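Local coordinates for Thiol:disulfide interchange protein DsbA (Pseudomonas aeruginosa, PDB 4ZL8) that is a periplasmic thioredoxin-fold oxidoreductase that probably introduces disulfide bonds into other proteins by transferring its own redox-active disulfide to them, at residues A[28-33]-A[146-151]. The protein carries 1 engineered substitution. Numbering follows the deposited sequence.
Sequences EVVELF and MAYQVT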
ATOM      1  N   GLU A  28       2.636  -1.125  12.801  1.00  9.29           N
ATOM      2  CA  GLU A  28       2.340  -0.841  11.405  1.00  8.95           C
ATOM      3  C   GLU A  28       2.413  -2.087  10.514  1.00  8.17           C
ATOM      4  O   GLU A  28       3.284  -2.927  10.686  1.00  8.95           O
ATOM      5  CB  GLU A  28       3.328   0.204  10.892  1.00  9.53           C
ATOM      6  CG  GLU A  28       2.839   0.939   9.650  1.00  9.47           C
ATOM      7  CD  GLU A  28       3.890   1.862   9.051  1.00 10.12           C
ATOM      8  OE1 GLU A  28       5.068   1.456   8.986  1.00 10.17           O
ATOM      9  OE2 GLU A  28       3.521   2.997   8.684  1.00 11.60           O
ATOM     10  N   VAL A  29       1.496  -2.155   9.553  1.00  8.64           N
ATOM     11  CA  VAL A  29       1.602  -3.130   8.471  1.00  9.21           C
ATOM     12  C   VAL A  29       1.440  -2.375   7.167  1.00  8.69           C
ATOM     13  O   VAL A  29       0.392  -1.778   6.933  1.00 10.03           O
ATOM     14  CB  VAL A  29       0.519  -4.205   8.553  1.00  9.41           C
ATOM     15  CG1 VAL A  29       0.654  -5.179   7.391  1.00 10.88           C
ATOM     16  CG2 VAL A  29       0.590  -4.944   9.893  1.00 11.98           C
ATOM     17  N   VAL A  30       2.486  -2.360   6.347  1.00  7.80           N
ATOM     18  CA  VAL A  30       2.457  -1.681   5.053  1.00  8.81           C
ATOM     19  C   VAL A  30       2.450  -2.695   3.921  1.00  8.14           C
ATOM     20  O   VAL A  30       3.271  -3.610   3.908  1.00  9.08           O
ATOM     21  CB  VAL A  30       3.713  -0.807   4.893  1.00  9.72           C
ATOM     22  CG1 VAL A  30       3.729  -0.154   3.509  1.00 11.73           C
ATOM     23  CG2 VAL A  30       3.790   0.258   5.974  1.00 10.43           C
ATOM     24  N   GLU A  31       1.496  -2.539   3.004  1.00  8.73           N
ATOM     25  CA  GLU A  31       1.580  -3.232   1.722  1.00  9.12           C
ATOM     26  C   GLU A  31       2.020  -2.214   0.684  1.00  8.07           C
ATOM     27  O   GLU A  31       1.282  -1.269   0.392  1.00  9.62           O
ATOM     28  CB  GLU A  31       0.241  -3.846   1.297  1.00  8.82           C
ATOM     29  CG  GLU A  31       0.405  -4.645   0.010  1.00 10.27           C
ATOM     30  CD  GLU A  31      -0.849  -4.862  -0.798  1.00 11.71           C
ATOM     31  OE1 GLU A  31      -1.900  -4.262  -0.551  1.00 13.57           O
ATOM     32  OE2 GLU A  31      -0.748  -5.641  -1.786  1.00 11.42           O
ATOM     33  N   LEU A  32       3.228  -2.377   0.155  1.00  8.98           N
ATOM     34  CA  LEU A  32       3.650  -1.577  -1.004  1.00  9.39           C
ATOM     35  C   LEU A  32       3.060  -2.218  -2.252  1.00  9.74           C
ATOM     36  O   LEU A  32       3.138  -3.446  -2.423  1.00  9.65           O
ATOM     37  CB  LEU A  32       5.170  -1.466  -1.101  1.00 10.84           C
ATOM     38  CG  LEU A  32       5.820  -0.636   0.027  1.00 10.51           C
ATOM     39  CD1 LEU A  32       6.344  -1.569   1.070  1.00 13.74           C
ATOM     40  CD2 LEU A  32       6.944   0.254  -0.506  1.00 13.28           C
ATOM     41  N   PHE A  33       2.445  -1.388  -3.090  1.00  8.66           N
ATOM     42  CA  PHE A  33       1.673  -1.923  -4.209  1.00  9.68           C
ATOM     43  C   PHE A  33       1.689  -0.917  -5.358  1.00  9.08           C
ATOM     44  O   PHE A  33       2.124   0.213  -5.219  1.00  9.74           O
ATOM     45  CB  PHE A  33       0.222  -2.206  -3.773  1.00  9.80           C
ATOM     46  CG  PHE A  33      -0.645  -1.003  -3.817  1.00 10.03           C
ATOM     47  CD1 PHE A  33      -0.446   0.046  -2.930  1.00 12.46           C
ATOM     48  CD2 PHE A  33      -1.663  -0.896  -4.743  1.00 12.22           C
ATOM     49  CE1 PHE A  33      -1.221   1.170  -3.004  1.00 14.04           C
ATOM     50  CE2 PHE A  33      -2.434   0.240  -4.812  1.00 14.74           C
ATOM     51  CZ  PHE A  33      -2.226   1.252  -3.931  1.00 14.80           C
ATOM     52  N   MET A 146      12.453   3.783  -0.510  1.00 12.22           N
ATOM     53  CA  MET A 146      13.907   3.747  -0.480  1.00 13.46           C
ATOM     54  C   MET A 146      14.444   3.240   0.861  1.00 13.17           C
ATOM     55  O   MET A 146      15.366   2.440   0.913  1.00 15.63           O
ATOM     56  CB  MET A 146      14.471   5.135  -0.774  1.00 17.78           C
ATOM     57  CG  MET A 146      14.180   5.615  -2.199  1.00 21.53           C
ATOM     58  SD  MET A 146      14.594   7.359  -2.464  1.00 32.78           S
ATOM     59  CE  MET A 146      16.330   7.349  -2.042  1.00 41.63           C
ATOM     60  N   ALA A 147      13.851   3.717   1.949  1.00 12.17           N
ATOM     61  CA  ALA A 147      14.269   3.289   3.284  1.00 12.58           C
ATOM     62  C   ALA A 147      13.962   1.815   3.543  1.00 12.26           C
ATOM     63  O   ALA A 147      14.688   1.143   4.266  1.00 13.73           O
ATOM     64  CB  ALA A 147      13.596   4.153   4.352  1.00 13.22           C
ATOM     65  N   TYR A 148      12.869   1.313   2.968  1.00 10.79           N
ATOM     66  CA  TYR A 148      12.533  -0.103   3.084  1.00 11.33           C
ATOM     67  C   TYR A 148      13.372  -0.958   2.135  1.00 11.22           C
ATOM     68  O   TYR A 148      13.335  -2.192   2.242  1.00 13.01           O
ATOM     69  CB  TYR A 148      11.055  -0.341   2.763  1.00 11.55           C
ATOM     70  CG  TYR A 148      10.030   0.344   3.630  1.00 10.40           C
ATOM     71  CD1 TYR A 148      10.196   0.511   4.992  1.00  9.93           C
ATOM     72  CD2 TYR A 148       8.859   0.823   3.060  1.00 10.36           C
ATOM     73  CE1 TYR A 148       9.230   1.157   5.759  1.00  9.38           C
ATOM     74  CE2 TYR A 148       7.899   1.450   3.816  1.00 10.98           C
ATOM     75  CZ  TYR A 148       8.084   1.605   5.167  1.00 10.39           C
ATOM     76  OH  TYR A 148       7.118   2.241   5.906  1.00 10.48           O
ATOM     77  N   GLN A 149      14.087  -0.294   1.221  1.00 12.57           N
ATOM     78  CA  GLN A 149      14.866  -0.952   0.161  1.00 13.56           C
ATOM     79  C   GLN A 149      14.012  -1.949  -0.626  1.00 15.89           C
ATOM     80  O   GLN A 149      14.414  -3.080  -0.922  1.00 17.23           O
ATOM     81  CB  GLN A 149      16.102  -1.600   0.755  1.00 15.65           C
ATOM     82  CG  GLN A 149      17.076  -0.560   1.316  1.00 22.15           C
ATOM     83  CD  GLN A 149      18.272  -1.190   2.004  1.00 20.43           C
ATOM     84  OE1 GLN A 149      18.172  -1.640   3.135  1.00 26.99           O
ATOM     85  NE2 GLN A 149      19.384  -1.262   1.308  1.00 26.69           N
ATOM     86  N   VAL A 150      12.821  -1.504  -0.988  1.00 13.17           N
ATOM     87  CA  VAL A 150      11.886  -2.335  -1.710  1.00 12.97           C
ATOM     88  C   VAL A 150      12.135  -2.148  -3.196  1.00 17.09           C
ATOM     89  O   VAL A 150      12.298  -1.019  -3.650  1.00 17.60           O
ATOM     90  CB  VAL A 150      10.460  -1.919  -1.347  1.00 10.99           C
ATOM     91  CG1 VAL A 150       9.445  -2.532  -2.306  1.00 13.08           C
ATOM     92  CG2 VAL A 150      10.145  -2.329   0.077  1.00 15.15           C
ATOM     93  N   THR A 151      12.163  -3.251  -3.945  1.00 15.07           N
ATOM     94  CA  THR A 151      12.474  -3.180  -5.374  1.00 15.95           C
ATOM     95  C   THR A 151      11.405  -3.826  -6.240  1.00 14.58           C
ATOM     96  O   THR A 151      11.608  -4.045  -7.440  1.00 17.06           O
ATOM     97  CB  THR A 151      13.847  -3.803  -5.710  1.00 17.60           C
ATOM     98  OG1 THR A 151      13.901  -5.144  -5.233  1.00 23.27           O
ATOM     99  CG2 THR A 151      14.982  -2.982  -5.085  1.00 23.97           C
TER
HETATM  100  O   HOH W   1       7.580   2.272   8.476  1.00 11.62           O
HETATM  101  O   HOH W   2       4.861   4.065   6.506  1.00 13.67           O
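Residues 28-33 of strand 27-33 face the end of helix 132-148 and the loop that follows, with the CA atoms of Leu-32 and Val-150 8.3 Å apart and no direct hydrogen bond between the segments. The helix ends in a Schellman motif, with Gln-149 at positive phi (52°). Tyr-148 and Val-150, on either side of Gln-149 in sequence, both point toward the strand. Leu-32 and Val-150 meet tip to tip, CD1 of Leu-32 lying 4.0 Å from CG2 of Val-150. The same CD1 is 4.0 Å from CD2 of Tyr-148, whose ring crosses the leucine obliquely. Strand 27-33 is an inner strand of the thioredoxin-fold sheet and leads to the redox-active disulfide Cys-37–Cys-40; this buried packing lies against one side of the strand. Earlier in the strand, Val-30 CG2 lies 3.9 Å from Tyr-148 OH. The Glu-28 side chain is extended, with CG anti to the backbone N, and two waters link its carboxylate to that hydroxyl. Tyr-148 OH donates to one water (2.6 Å) that lies at the ring edge, in plane; that water donates to Glu-28 OE1 (2.7 Å). The second water donates to both Tyr-148 OH and Glu-28 OE2. Ser-22 OG also hydrogen-bonds Glu-28 OE2.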